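Local coordinates for carnitinyl-CoA dehydratase (Mycobacterium avium, PDB 3R0O), which probably catalyses the reversible dehydration of carnitinyl-CoA to crotonobetainyl-CoA, as a member of the enoyl-CoA hydratase/isomerase (crotonase) family, at residues H103-K108 and Y225-G230; E59-V64 and N212-V217. All blocks are in the same frame, centred on the assembly; numbering follows the deposited sequence.

Contact 1 (H103-K108 and Y225-G230); sequences HHFIDK and YGADDG. With EDO (1,2-ethanediol), chain D.
F105 is the only residue of 103-108 to touch the other segment, and it meets Y225, A227 and G230. A227 CB sits over one face of its ring, displaced toward the rim, with CZ of F105 nearest at 3.6 Å. This is a CH-pi contact, 21° off the ring normal. The CE1 corner of F105 points at Y225, reaching its CD2 at 3.9 Å. The two rings form an offset edge-to-face pair, with planes at 78°. F105 CG stands anti to the backbone N (chi1 -176°), which carries the ring out with one face to A227 and its CE1 edge to Y225. I232, on the second strand of the short antiparallel hairpin 227-228/231-232, touches all three side chains. Y225 ends helix 214-225. G226 follows with positive phi as the C-prime residue of a Schellman motif, and the chain turns to bring A227 to the ring.

The G230 end is looser. F105 CB lies 3.7 Å from G230 O. One water accepts from F105 N at 3.0 Å and donates to G230 O at 2.9 Å. D229 is exposed. D228 faces away, and its carboxylate pairs with R241 and R244 of the second subunit. The direct contact is mainly apolar and aromatic. It should thus depend on ring shape and shielding from solvent, while the polar link between the backbones passes through a water.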
loop_
_atom_site.group_PDB
_atom_site.type_symbol
_atom_site.label_atom_id
_atom_site.label_comp_id
_atom_site.label_asym_id
_atom_site.label_seq_id
_atom_site.Cartn_x
_atom_site.Cartn_y
_atom_site.Cartn_z
ATOM N N HIS A 103 9.329 -1.502 18.836
ATOM C CA HIS A 103 8.466 -2.679 18.954
ATOM C C HIS A 103 7.754 -2.568 20.295
ATOM O O HIS A 103 7.770 -3.478 21.117
ATOM C CB HIS A 103 9.303 -3.969 18.816
ATOM C CG HIS A 103 8.498 -5.240 18.718
ATOM N ND1 HIS A 103 9.089 -6.480 18.649
ATOM C CD2 HIS A 103 7.162 -5.468 18.698
ATOM C CE1 HIS A 103 8.155 -7.416 18.576
ATOM N NE2 HIS A 103 6.978 -6.827 18.593
ATOM N N HIS A 104 7.146 -1.404 20.503
ATOM C CA HIS A 104 6.566 -1.043 21.796
ATOM C C HIS A 104 5.236 -0.359 21.486
ATOM O O HIS A 104 5.105 0.859 21.583
ATOM C CB HIS A 104 7.551 -0.132 22.564
ATOM C CG HIS A 104 7.159 0.161 23.989
ATOM N ND1 HIS A 104 8.013 0.792 24.873
ATOM C CD2 HIS A 104 6.021 -0.083 24.687
ATOM C CE1 HIS A 104 7.426 0.918 26.051
ATOM N NE2 HIS A 104 6.211 0.410 25.962
ATOM N N PHE A 105 4.245 -1.153 21.070
ATOM C CA PHE A 105 2.934 -0.573 20.733
ATOM C C PHE A 105 2.233 0.021 21.978
ATOM O O PHE A 105 2.237 -0.599 23.031
ATOM C CB PHE A 105 2.040 -1.617 20.038
ATOM C CG PHE A 105 0.703 -1.075 19.583
ATOM C CD1 PHE A 105 0.528 -0.625 18.281
ATOM C CD2 PHE A 105 -0.373 -1.023 20.461
ATOM C CE1 PHE A 105 -0.701 -0.128 17.857
ATOM C CE2 PHE A 105 -1.599 -0.517 20.046
ATOM C CZ PHE A 105 -1.769 -0.089 18.747
ATOM N N ILE A 106 1.672 1.234 21.858
ATOM C CA ILE A 106 0.800 1.788 22.907
ATOM C C ILE A 106 -0.489 2.330 22.286
ATOM O O ILE A 106 -0.535 2.624 21.090
ATOM C CB ILE A 106 1.496 2.894 23.736
ATOM C CG1 ILE A 106 1.857 4.123 22.884
ATOM C CG2 ILE A 106 2.768 2.353 24.396
ATOM C CD1 ILE A 106 2.188 5.389 23.717
ATOM N N ASP A 107 -1.530 2.493 23.103
ATOM C CA ASP A 107 -2.829 2.959 22.618
ATOM C C ASP A 107 -2.830 4.413 22.163
ATOM O O ASP A 107 -3.611 4.792 21.299
ATOM C CB ASP A 107 -3.885 2.788 23.708
ATOM C CG ASP A 107 -4.180 1.328 24.021
ATOM O OD1 ASP A 107 -4.195 0.480 23.102
ATOM O OD2 ASP A 107 -4.425 1.041 25.196
ATOM N N LYS A 108 -1.954 5.219 22.763
ATOM C CA LYS A 108 -1.910 6.662 22.535
ATOM C C LYS A 108 -1.214 6.979 21.203
ATOM O O LYS A 108 -0.222 6.347 20.854
ATOM C CB LYS A 108 -1.182 7.356 23.699
ATOM C CG LYS A 108 -1.524 6.814 25.100
ATOM C CD LYS A 108 -3.035 6.891 25.407
ATOM C CE LYS A 108 -3.381 6.058 26.677
ATOM N NZ LYS A 108 -3.011 6.786 27.906
ATOM N N TYR A 225 -4.074 -0.614 12.988
ATOM C CA TYR A 225 -2.891 -1.447 12.976
ATOM C C TYR A 225 -3.151 -2.969 13.036
ATOM O O TYR A 225 -2.224 -3.752 12.769
ATOM C CB TYR A 225 -1.962 -1.037 14.110
ATOM C CG TYR A 225 -1.176 0.225 13.805
ATOM C CD1 TYR A 225 -0.066 0.190 12.959
ATOM C CD2 TYR A 225 -1.545 1.455 14.370
ATOM C CE1 TYR A 225 0.669 1.351 12.678
ATOM C CE2 TYR A 225 -0.834 2.601 14.123
ATOM C CZ TYR A 225 0.280 2.563 13.277
ATOM O OH TYR A 225 0.988 3.714 13.037
ATOM N N GLY A 226 -4.372 -3.372 13.397
ATOM C CA GLY A 226 -4.661 -4.779 13.658
ATOM C C GLY A 226 -3.984 -5.258 14.935
ATOM O O GLY A 226 -3.480 -6.399 15.006
ATOM N N ALA A 227 -3.939 -4.368 15.933
ATOM C CA ALA A 227 -3.291 -4.659 17.200
ATOM C C ALA A 227 -4.265 -5.322 18.162
ATOM O O ALA A 227 -5.392 -4.861 18.318
ATOM C CB ALA A 227 -2.732 -3.381 17.817
ATOM N N ASP A 228 -3.823 -6.388 18.817
ATOM C CA ASP A 228 -4.629 -7.106 19.810
ATOM C C ASP A 228 -3.735 -7.323 21.012
ATOM O O ASP A 228 -2.661 -7.910 20.855
ATOM C CB ASP A 228 -5.039 -8.487 19.284
ATOM C CG ASP A 228 -6.048 -8.422 18.150
ATOM O OD1 ASP A 228 -6.867 -7.470 18.092
ATOM O OD2 ASP A 228 -6.025 -9.361 17.309
ATOM N N ASP A 229 -4.155 -6.862 22.196
ATOM C CA ASP A 229 -3.363 -7.016 23.447
ATOM C C ASP A 229 -1.947 -6.465 23.335
ATOM O O ASP A 229 -1.001 -7.065 23.832
ATOM C CB ASP A 229 -3.300 -8.485 23.901
ATOM C CG ASP A 229 -4.663 -9.129 23.947
ATOM O OD1 ASP A 229 -5.539 -8.616 24.673
ATOM O OD2 ASP A 229 -4.866 -10.131 23.227
ATOM N N GLY A 230 -1.811 -5.324 22.665
ATOM C CA GLY A 230 -0.519 -4.673 22.480
ATOM C C GLY A 230 0.432 -5.315 21.482
ATOM O O GLY A 230 1.615 -4.970 21.450
HETATM C C1 EDO D . 5.980 3.709 19.810
HETATM O O1 EDO D . 4.749 3.487 20.506
HETATM C C2 EDO D . 5.730 3.781 18.309
HETATM O O2 EDO D . 4.519 4.516 18.061
HETATM O O HOH W 1 4.320 -4.166 20.761
#

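Contact 2 (E59-V64 and N212-V217); sequences EVWAVV and NAPLSV
P214 leans its CB-CG edge onto one face of the W61 indole, its ring tilted so that CA and N stand further off. P214 CB stands almost squarely above the five-membered ring. It is 3.8 Å from the centroid of that ring and only 6° off the normal, a clear CH-pi contact. P214 CG sits nearly above W61 CE2, one of the two fusion atoms, and slightly to the benzene side of it. It is 3.7 Å from CE2, with W61 CZ2 next at 3.8 Å. The two carbons cover the five-membered ring and the adjoining edge of the benzene ring. W61 CG is anti to the carbonyl carbon and beside the backbone N (chi1 -60°). This swings the indole out from the backbone toward the proline. W61 NE1 makes a weak hydrogen bond to P58 O, close by in its own loop.

The contact joins the entry to a strand with the start of a helix. W61 comes just before strand 62-67, a parallel strand inside the mixed sheet of the crotonase fold. P214 is the first residue of helix 214-225, and A213 before it is the N-cap. A213 O accepts from V217 N at 3.0 Å, in the first turn of the helix.

At the benzene end of the indole, W61 CZ3 is 4.5 Å from N212 O, a distant and oblique approach. N212 CB is directed away from the other segment. Its OD1 accepts from K146 NZ of the second subunit, and its ND2 donates to L173 O of that subunit. P214 also packs on A272 of the second subunit, while W61 touches T210, at the end of helix 198-210, and N24.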
loop_
_atom_site.group_PDB
_atom_site.type_symbol
_atom_site.label_atom_id
_atom_site.label_comp_id
_atom_site.label_asym_id
_atom_site.label_seq_id
_atom_site.Cartn_x
_atom_site.Cartn_y
_atom_site.Cartn_z
ATOM N N GLU A 59 -4.820 10.237 31.582
ATOM C CA GLU A 59 -4.781 11.655 31.195
ATOM C C GLU A 59 -3.800 12.004 30.040
ATOM O O GLU A 59 -3.813 13.134 29.548
ATOM C CB GLU A 59 -4.492 12.544 32.418
ATOM N N VAL A 60 -2.934 11.069 29.624
ATOM C CA VAL A 60 -2.055 11.345 28.476
ATOM C C VAL A 60 -2.788 10.859 27.249
ATOM O O VAL A 60 -3.081 9.664 27.156
ATOM C CB VAL A 60 -0.668 10.649 28.602
ATOM C CG1 VAL A 60 0.098 10.705 27.266
ATOM C CG2 VAL A 60 0.136 11.280 29.733
ATOM N N TRP A 61 -3.126 11.771 26.330
ATOM C CA TRP A 61 -3.916 11.387 25.157
ATOM C C TRP A 61 -3.136 11.323 23.848
ATOM O O TRP A 61 -3.664 10.872 22.837
ATOM C CB TRP A 61 -5.164 12.274 25.000
ATOM C CG TRP A 61 -6.139 12.232 26.182
ATOM C CD1 TRP A 61 -6.084 11.407 27.281
ATOM C CD2 TRP A 61 -7.325 13.021 26.333
ATOM N NE1 TRP A 61 -7.159 11.667 28.120
ATOM C CE2 TRP A 61 -7.932 12.648 27.558
ATOM C CE3 TRP A 61 -7.932 14.011 25.554
ATOM C CZ2 TRP A 61 -9.112 13.241 28.024
ATOM C CZ3 TRP A 61 -9.113 14.598 26.011
ATOM C CH2 TRP A 61 -9.689 14.209 27.232
ATOM N N ALA A 62 -1.880 11.764 23.876
ATOM C CA ALA A 62 -0.988 11.716 22.712
ATOM C C ALA A 62 0.447 11.885 23.162
ATOM O O ALA A 62 0.707 12.422 24.230
ATOM C CB ALA A 62 -1.336 12.770 21.693
ATOM N N VAL A 63 1.371 11.395 22.336
ATOM C CA VAL A 63 2.794 11.445 22.606
ATOM C C VAL A 63 3.513 12.087 21.425
ATOM O O VAL A 63 3.162 11.844 20.251
ATOM C CB VAL A 63 3.371 10.022 22.887
ATOM C CG1 VAL A 63 4.887 10.019 22.956
ATOM C CG2 VAL A 63 2.779 9.440 24.167
ATOM N N VAL A 64 4.502 12.927 21.742
ATOM C CA VAL A 64 5.403 13.488 20.752
ATOM C C VAL A 64 6.823 13.124 21.145
ATOM O O VAL A 64 7.208 13.267 22.312
ATOM C CB VAL A 64 5.245 15.035 20.649
ATOM C CG1 VAL A 64 6.313 15.647 19.702
ATOM C CG2 VAL A 64 3.801 15.422 20.202
ATOM N N ASN A 212 -10.451 15.152 20.233
ATOM C CA ASN A 212 -11.377 14.058 19.936
ATOM C C ASN A 212 -11.507 13.104 21.122
ATOM O O ASN A 212 -10.698 13.165 22.068
ATOM C CB ASN A 212 -10.916 13.333 18.655
ATOM C CG ASN A 212 -10.813 14.283 17.467
ATOM O OD1 ASN A 212 -11.607 15.208 17.352
ATOM N ND2 ASN A 212 -9.824 14.077 16.597
ATOM N N ALA A 213 -12.522 12.247 21.093
ATOM C CA ALA A 213 -12.760 11.309 22.203
ATOM C C ALA A 213 -11.605 10.307 22.352
ATOM O O ALA A 213 -11.360 9.517 21.432
ATOM C CB ALA A 213 -14.079 10.596 22.006
ATOM N N PRO A 214 -10.877 10.342 23.498
ATOM C CA PRO A 214 -9.633 9.545 23.612
ATOM C C PRO A 214 -9.826 8.036 23.419
ATOM O O PRO A 214 -9.015 7.416 22.744
ATOM C CB PRO A 214 -9.115 9.870 25.029
ATOM C CG PRO A 214 -10.340 10.427 25.770
ATOM C CD PRO A 214 -11.142 11.132 24.717
ATOM N N LEU A 215 -10.905 7.458 23.959
ATOM C CA LEU A 215 -11.188 6.030 23.740
ATOM C C LEU A 215 -11.452 5.713 22.266
ATOM O O LEU A 215 -11.150 4.615 21.813
ATOM C CB LEU A 215 -12.348 5.522 24.624
ATOM C CG LEU A 215 -12.297 5.682 26.159
ATOM C CD1 LEU A 215 -13.562 5.056 26.795
ATOM C CD2 LEU A 215 -11.046 5.047 26.775
ATOM N N SER A 216 -12.013 6.677 21.531
ATOM C CA SER A 216 -12.281 6.528 20.094
ATOM C C SER A 216 -11.004 6.546 19.300
ATOM O O SER A 216 -10.825 5.759 18.363
ATOM C CB SER A 216 -13.164 7.663 19.560
ATOM O OG SER A 216 -14.500 7.532 20.020
ATOM N N VAL A 217 -10.136 7.482 19.651
ATOM C CA VAL A 217 -8.879 7.665 18.947
ATOM C C VAL A 217 -8.038 6.390 19.143
ATOM O O VAL A 217 -7.477 5.837 18.189
ATOM C CB VAL A 217 -8.139 8.932 19.448
ATOM C CG1 VAL A 217 -6.695 8.974 18.936
ATOM C CG2 VAL A 217 -8.898 10.229 19.010
#

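The centres of contacts 1 and 2 lie about 14 Å apart, on the same side of the chain's centre. They share helix 214-225, since P214 opens it in contact 2 and Y225 closes it in contact 1. The other two segments also touch. K108 NZ is 3.0 Å from V60 O, a probable hydrogen bond, and I106 CD1 packs on V63 CG2 at 4.1 Å. In sequence the segments alternate, so the two contacts cross along the chain. Both reach the second subunit. The 1,2-ethanediol, probably from the crystallisation liquor, belongs to contact 1: its O1 donates to H104 O, and it is also hydrogen-bonded to T110 OG1.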